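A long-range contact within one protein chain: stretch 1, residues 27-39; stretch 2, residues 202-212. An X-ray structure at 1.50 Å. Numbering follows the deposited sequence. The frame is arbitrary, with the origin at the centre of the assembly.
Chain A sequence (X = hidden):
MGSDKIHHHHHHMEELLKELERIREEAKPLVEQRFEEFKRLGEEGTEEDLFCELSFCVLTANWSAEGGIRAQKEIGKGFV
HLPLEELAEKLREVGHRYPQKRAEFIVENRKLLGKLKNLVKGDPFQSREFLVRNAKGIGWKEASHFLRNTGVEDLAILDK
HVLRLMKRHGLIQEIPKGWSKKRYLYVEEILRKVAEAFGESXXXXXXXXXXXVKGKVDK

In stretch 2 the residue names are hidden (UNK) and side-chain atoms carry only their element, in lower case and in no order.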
# COMPACT_ATOMS: atom_id res chain seq x y z
N ALA A 27 6.01 8.09 -17.25
CA ALA A 27 5.61 7.82 -15.89
C ALA A 27 6.77 8.00 -14.93
O ALA A 27 6.56 8.29 -13.76
CB ALA A 27 5.03 6.41 -15.76
N LYS A 28 7.99 7.83 -15.42
CA LYS A 28 9.14 7.77 -14.53
C LYS A 28 9.29 8.98 -13.60
O LYS A 28 9.54 8.82 -12.41
CB LYS A 28 10.42 7.53 -15.31
CG LYS A 28 11.65 7.50 -14.44
CD LYS A 28 12.89 7.13 -15.21
CE LYS A 28 14.08 6.95 -14.27
NZ LYS A 28 15.30 6.52 -15.00
N PRO A 29 9.12 10.20 -14.12
CA PRO A 29 9.28 11.34 -13.19
C PRO A 29 8.25 11.32 -12.07
O PRO A 29 8.55 11.69 -10.92
CB PRO A 29 9.10 12.58 -14.07
CG PRO A 29 9.11 12.09 -15.48
CD PRO A 29 8.83 10.63 -15.50
N LEU A 30 7.03 10.89 -12.37
CA LEU A 30 6.01 10.79 -11.33
C LEU A 30 6.34 9.70 -10.33
O LEU A 30 6.15 9.87 -9.13
CB LEU A 30 4.64 10.52 -11.96
CG LEU A 30 4.09 11.60 -12.88
CD1 LEU A 30 2.72 11.17 -13.38
CD2 LEU A 30 3.99 12.94 -12.15
N VAL A 31 6.77 8.55 -10.82
CA VAL A 31 7.16 7.45 -9.95
C VAL A 31 8.32 7.87 -9.04
O VAL A 31 8.29 7.63 -7.84
CB VAL A 31 7.53 6.22 -10.78
CG1 VAL A 31 8.11 5.10 -9.92
CG2 VAL A 31 6.31 5.71 -11.54
N GLU A 32 9.33 8.52 -9.62
CA GLU A 32 10.50 8.88 -8.84
C GLU A 32 10.15 9.94 -7.81
O GLU A 32 10.61 9.88 -6.68
CB GLU A 32 11.65 9.35 -9.73
CG GLU A 32 12.24 8.23 -10.57
CD GLU A 32 13.00 7.23 -9.73
OE1 GLU A 32 13.77 7.67 -8.83
OE2 GLU A 32 12.83 6.01 -9.95
N GLN A 33 9.32 10.90 -8.17
CA GLN A 33 8.96 11.95 -7.22
C GLN A 33 8.13 11.36 -6.09
O GLN A 33 8.31 11.71 -4.92
CB GLN A 33 8.21 13.07 -7.93
CG GLN A 33 9.16 13.99 -8.68
CD GLN A 33 8.52 14.66 -9.88
OE1 GLN A 33 7.34 15.01 -9.86
NE2 GLN A 33 9.30 14.83 -10.95
N ARG A 34 7.26 10.41 -6.42
CA ARG A 34 6.42 9.82 -5.39
C ARG A 34 7.28 8.99 -4.44
O ARG A 34 7.12 9.06 -3.22
CB ARG A 34 5.32 8.97 -6.03
CG ARG A 34 4.32 8.41 -5.04
CD ARG A 34 3.52 9.51 -4.37
NE ARG A 34 2.54 10.12 -5.27
CZ ARG A 34 2.61 11.36 -5.75
NH1 ARG A 34 3.63 12.15 -5.44
NH2 ARG A 34 1.65 11.80 -6.55
N PHE A 35 8.23 8.25 -4.99
CA PHE A 35 9.13 7.48 -4.15
C PHE A 35 10.00 8.33 -3.25
O PHE A 35 10.33 7.91 -2.14
CB PHE A 35 9.96 6.47 -4.94
CG PHE A 35 9.73 5.10 -4.46
CD1 PHE A 35 8.67 4.37 -4.96
CD2 PHE A 35 10.46 4.59 -3.40
CE1 PHE A 35 8.40 3.12 -4.47
CE2 PHE A 35 10.18 3.33 -2.90
CZ PHE A 35 9.15 2.59 -3.45
N GLU A 36 10.37 9.52 -3.71
CA GLU A 36 11.16 10.42 -2.86
C GLU A 36 10.34 10.81 -1.64
O GLU A 36 10.88 10.99 -0.55
CB GLU A 36 11.61 11.65 -3.65
CG GLU A 36 12.81 11.37 -4.54
CD GLU A 36 12.84 12.25 -5.79
OE1 GLU A 36 12.20 13.33 -5.79
OE2 GLU A 36 13.50 11.84 -6.79
N GLU A 37 9.02 10.93 -1.81
CA GLU A 37 8.14 11.25 -0.70
C GLU A 37 8.04 10.05 0.25
O GLU A 37 8.06 10.20 1.48
CB GLU A 37 6.76 11.68 -1.22
CG GLU A 37 6.83 12.97 -2.07
CD GLU A 37 5.57 13.27 -2.87
OE1 GLU A 37 4.61 12.48 -2.81
OE2 GLU A 37 5.56 14.31 -3.58
N PHE A 38 7.99 8.85 -0.30
CA PHE A 38 7.97 7.65 0.54
C PHE A 38 9.26 7.55 1.35
O PHE A 38 9.22 7.26 2.53
CB PHE A 38 7.85 6.38 -0.31
CG PHE A 38 6.57 6.28 -1.11
CD1 PHE A 38 5.44 7.00 -0.77
CD2 PHE A 38 6.50 5.39 -2.16
CE1 PHE A 38 4.27 6.87 -1.50
CE2 PHE A 38 5.34 5.25 -2.90
CZ PHE A 38 4.22 5.98 -2.56
N LYS A 39 10.40 7.76 0.68
CA LYS A 39 11.70 7.66 1.36
C LYS A 39 11.81 8.70 2.47
O LYS A 39 12.36 8.42 3.54
CB LYS A 39 12.87 7.75 0.37
CG LYS A 39 12.98 6.54 -0.54
CD LYS A 39 14.34 6.43 -1.21
CE LYS A 39 15.00 5.07 -0.94
NZ LYS A 39 14.09 3.89 -1.19
N UNK A 202 10.15 -4.20 -6.87
CA UNK A 202 8.71 -4.39 -6.69
C UNK A 202 7.97 -3.12 -6.25
O UNK A 202 6.87 -2.85 -6.73
c UNK A 202 9.90 -6.28 -5.83
c UNK A 202 10.95 -5.25 -6.21
c UNK A 202 8.65 -5.47 -5.60
N UNK A 203 8.56 -2.34 -5.36
CA UNK A 203 7.87 -1.19 -4.81
C UNK A 203 7.61 -0.11 -5.85
O UNK A 203 6.54 0.52 -5.87
N UNK A 204 8.59 0.12 -6.73
CA UNK A 204 8.40 1.08 -7.82
C UNK A 204 7.59 0.48 -8.97
O UNK A 204 6.80 1.17 -9.61
n UNK A 204 13.65 4.55 -7.42
c UNK A 204 11.71 3.09 -7.97
c UNK A 204 9.76 1.55 -8.35
c UNK A 204 10.43 2.53 -7.43
c UNK A 204 12.34 4.01 -6.95
N UNK A 205 7.81 -0.80 -9.23
CA UNK A 205 7.09 -1.48 -10.30
C UNK A 205 5.60 -1.34 -10.09
O UNK A 205 4.85 -1.12 -11.04
c UNK A 205 7.49 -2.97 -10.34
c UNK A 205 6.97 -3.70 -11.53
c UNK A 205 7.35 -3.32 -12.80
c UNK A 205 6.12 -4.78 -11.39
c UNK A 205 5.65 -5.47 -12.50
c UNK A 205 6.04 -5.07 -13.76
c UNK A 205 6.87 -3.99 -13.91
N UNK A 206 5.16 -1.45 -8.84
CA UNK A 206 3.74 -1.28 -8.52
C UNK A 206 3.19 0.04 -9.07
O UNK A 206 2.05 0.09 -9.56
o UNK A 206 1.80 0.12 -6.22
c UNK A 206 3.54 -1.28 -7.00
o UNK A 206 1.29 -1.98 -6.66
c UNK A 206 2.11 -1.03 -6.61
N UNK A 207 3.97 1.11 -8.97
CA UNK A 207 3.50 2.41 -9.46
C UNK A 207 3.42 2.46 -10.97
O UNK A 207 2.52 3.09 -11.51
c UNK A 207 4.35 3.54 -8.93
c UNK A 207 2.90 3.89 -6.89
c UNK A 207 5.23 4.82 -7.01
c UNK A 207 4.32 3.67 -7.41
N UNK A 208 4.33 1.79 -11.65
CA UNK A 208 4.22 1.69 -13.10
C UNK A 208 2.96 0.91 -13.48
O UNK A 208 2.25 1.29 -14.40
c UNK A 208 7.95 3.79 -14.66
c UNK A 208 7.67 1.85 -12.74
c UNK A 208 5.49 1.06 -13.71
c UNK A 208 6.68 1.98 -13.70
c UNK A 208 8.77 2.69 -12.72
c UNK A 208 8.90 3.65 -13.70
c UNK A 208 6.84 2.96 -14.67
o UNK A 208 9.97 4.50 -13.70
N UNK A 209 2.68 -0.18 -12.77
CA UNK A 209 1.48 -0.99 -13.03
C UNK A 209 0.22 -0.14 -12.87
O UNK A 209 -0.73 -0.23 -13.66
c UNK A 209 2.42 -3.31 -12.34
c UNK A 209 2.27 -4.37 -11.27
c UNK A 209 1.41 -2.19 -12.09
c UNK A 209 2.25 -3.93 -13.72
N UNK A 210 0.20 0.69 -11.84
CA UNK A 210 -1.00 1.51 -11.62
C UNK A 210 -1.16 2.64 -12.62
O UNK A 210 -2.28 3.07 -12.90
c UNK A 210 -3.26 1.12 -9.19
n UNK A 210 -2.41 -0.39 -7.77
c UNK A 210 -3.58 0.14 -8.23
c UNK A 210 -4.29 1.82 -9.82
c UNK A 210 -1.84 1.16 -9.29
c UNK A 210 -4.90 -0.15 -7.88
c UNK A 210 -1.36 0.22 -8.41
c UNK A 210 -5.89 0.55 -8.52
c UNK A 210 -1.05 2.04 -10.19
c UNK A 210 -5.59 1.53 -9.47
N UNK A 211 -0.05 3.11 -13.18
CA UNK A 211 -0.09 4.15 -14.22
C UNK A 211 -0.91 3.68 -15.42
O UNK A 211 -1.56 4.47 -16.08
o UNK A 211 1.28 8.82 -18.34
c UNK A 211 1.30 7.77 -17.46
c UNK A 211 1.35 5.69 -15.63
c UNK A 211 1.32 6.47 -17.91
c UNK A 211 1.34 6.99 -15.21
c UNK A 211 1.31 5.44 -17.01
c UNK A 211 1.33 4.56 -14.64
c UNK A 211 1.33 8.04 -16.11
N UNK A 212 -0.91 2.38 -15.67
CA UNK A 212 -1.62 1.84 -16.83
C UNK A 212 -3.11 2.17 -16.85
O UNK A 212 -3.69 2.26 -17.92
c UNK A 212 0.54 0.29 -18.34
c UNK A 212 -1.47 0.32 -16.89
c UNK A 212 -0.06 -0.22 -17.07
c UNK A 212 -0.11 -1.77 -17.07
O HOH W 1 11.56 4.27 -11.60

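Position 202 has three side-chain carbons that close a ring onto its own backbone N, which defines P202; it stays clear of stretch 1. Position 203 has no side-chain atoms and is therefore G203. Its O lies 3.5 Å from F35 CE1, near the plane of that ring, and an ideal CB would sit just 3.2 Å from F35 CZ, so the bare backbone suits this close approach.

At 204, four carbons run in a row and end in a nitrogen, 3.0 Å from E32 OE2: K204. With chi1 m and the other three angles t, the extended chain carries CG over one face of the F35 ring, 3.9 Å from CG to the centroid of the F35 ring atoms, and delivers NZ to the carboxylate. K204 NZ donates to E32 OE2 in a salt bridge at 3.0 Å and more weakly to E32 OE1 at 3.4 Å.

Position 205, one carbon and then a six-carbon ring without a heteroatom, is F205; its CA-to-CB bond points away from stretch 1. Position 206 has two carbons, the second bearing two oxygens: D206, beyond contact range.

Position 207 shows four carbons forked at the second, hence L207. This side chain is a knob among V31, R34, F35 and F38: CB is 3.9 Å from V31 CG2, and CD1 is 4.0 Å from F35 CD1 and 4.1 Å from F38 CE2.

At 208 one carbon leads to a six-carbon ring bearing one oxygen, so this is Y208. V31 CG2 stands over the ring, 3.9 Å from the centroid of the Y208 ring atoms and 8° off the normal, a CH-pi contact. Y208 OH donates to water 1 (2.6 Å to its O), which in turn donates to E32 OE2 (2.7 Å from the same O).

Position 209 repeats the forked four-carbon pattern, giving L209, and 210 has one carbon followed by fused rings of eight carbons and one nitrogen, giving W210; neither touches stretch 1. Position 211 again has a six-carbon ring with one oxygen: Y211. A27 CB lies over its face, 3.8 Å from the centroid of the Y211 ring atoms, while L30 CD1 approaches the edge, 4.4 Å from CE1 of Y211. Position 212, four carbons forked at the second, is L212, out of reach.

The helices cross at 133°, with axes 9.8 Å apart at closest approach, and bury 604 Å². Apolar packing around V31 and L207 joins them, aromatic faces receive aliphatic carbons, and E32 adds a polar link to K204 directly and to Y208 through water.

Stretch 2 202-212: PGKFDLYLWYL
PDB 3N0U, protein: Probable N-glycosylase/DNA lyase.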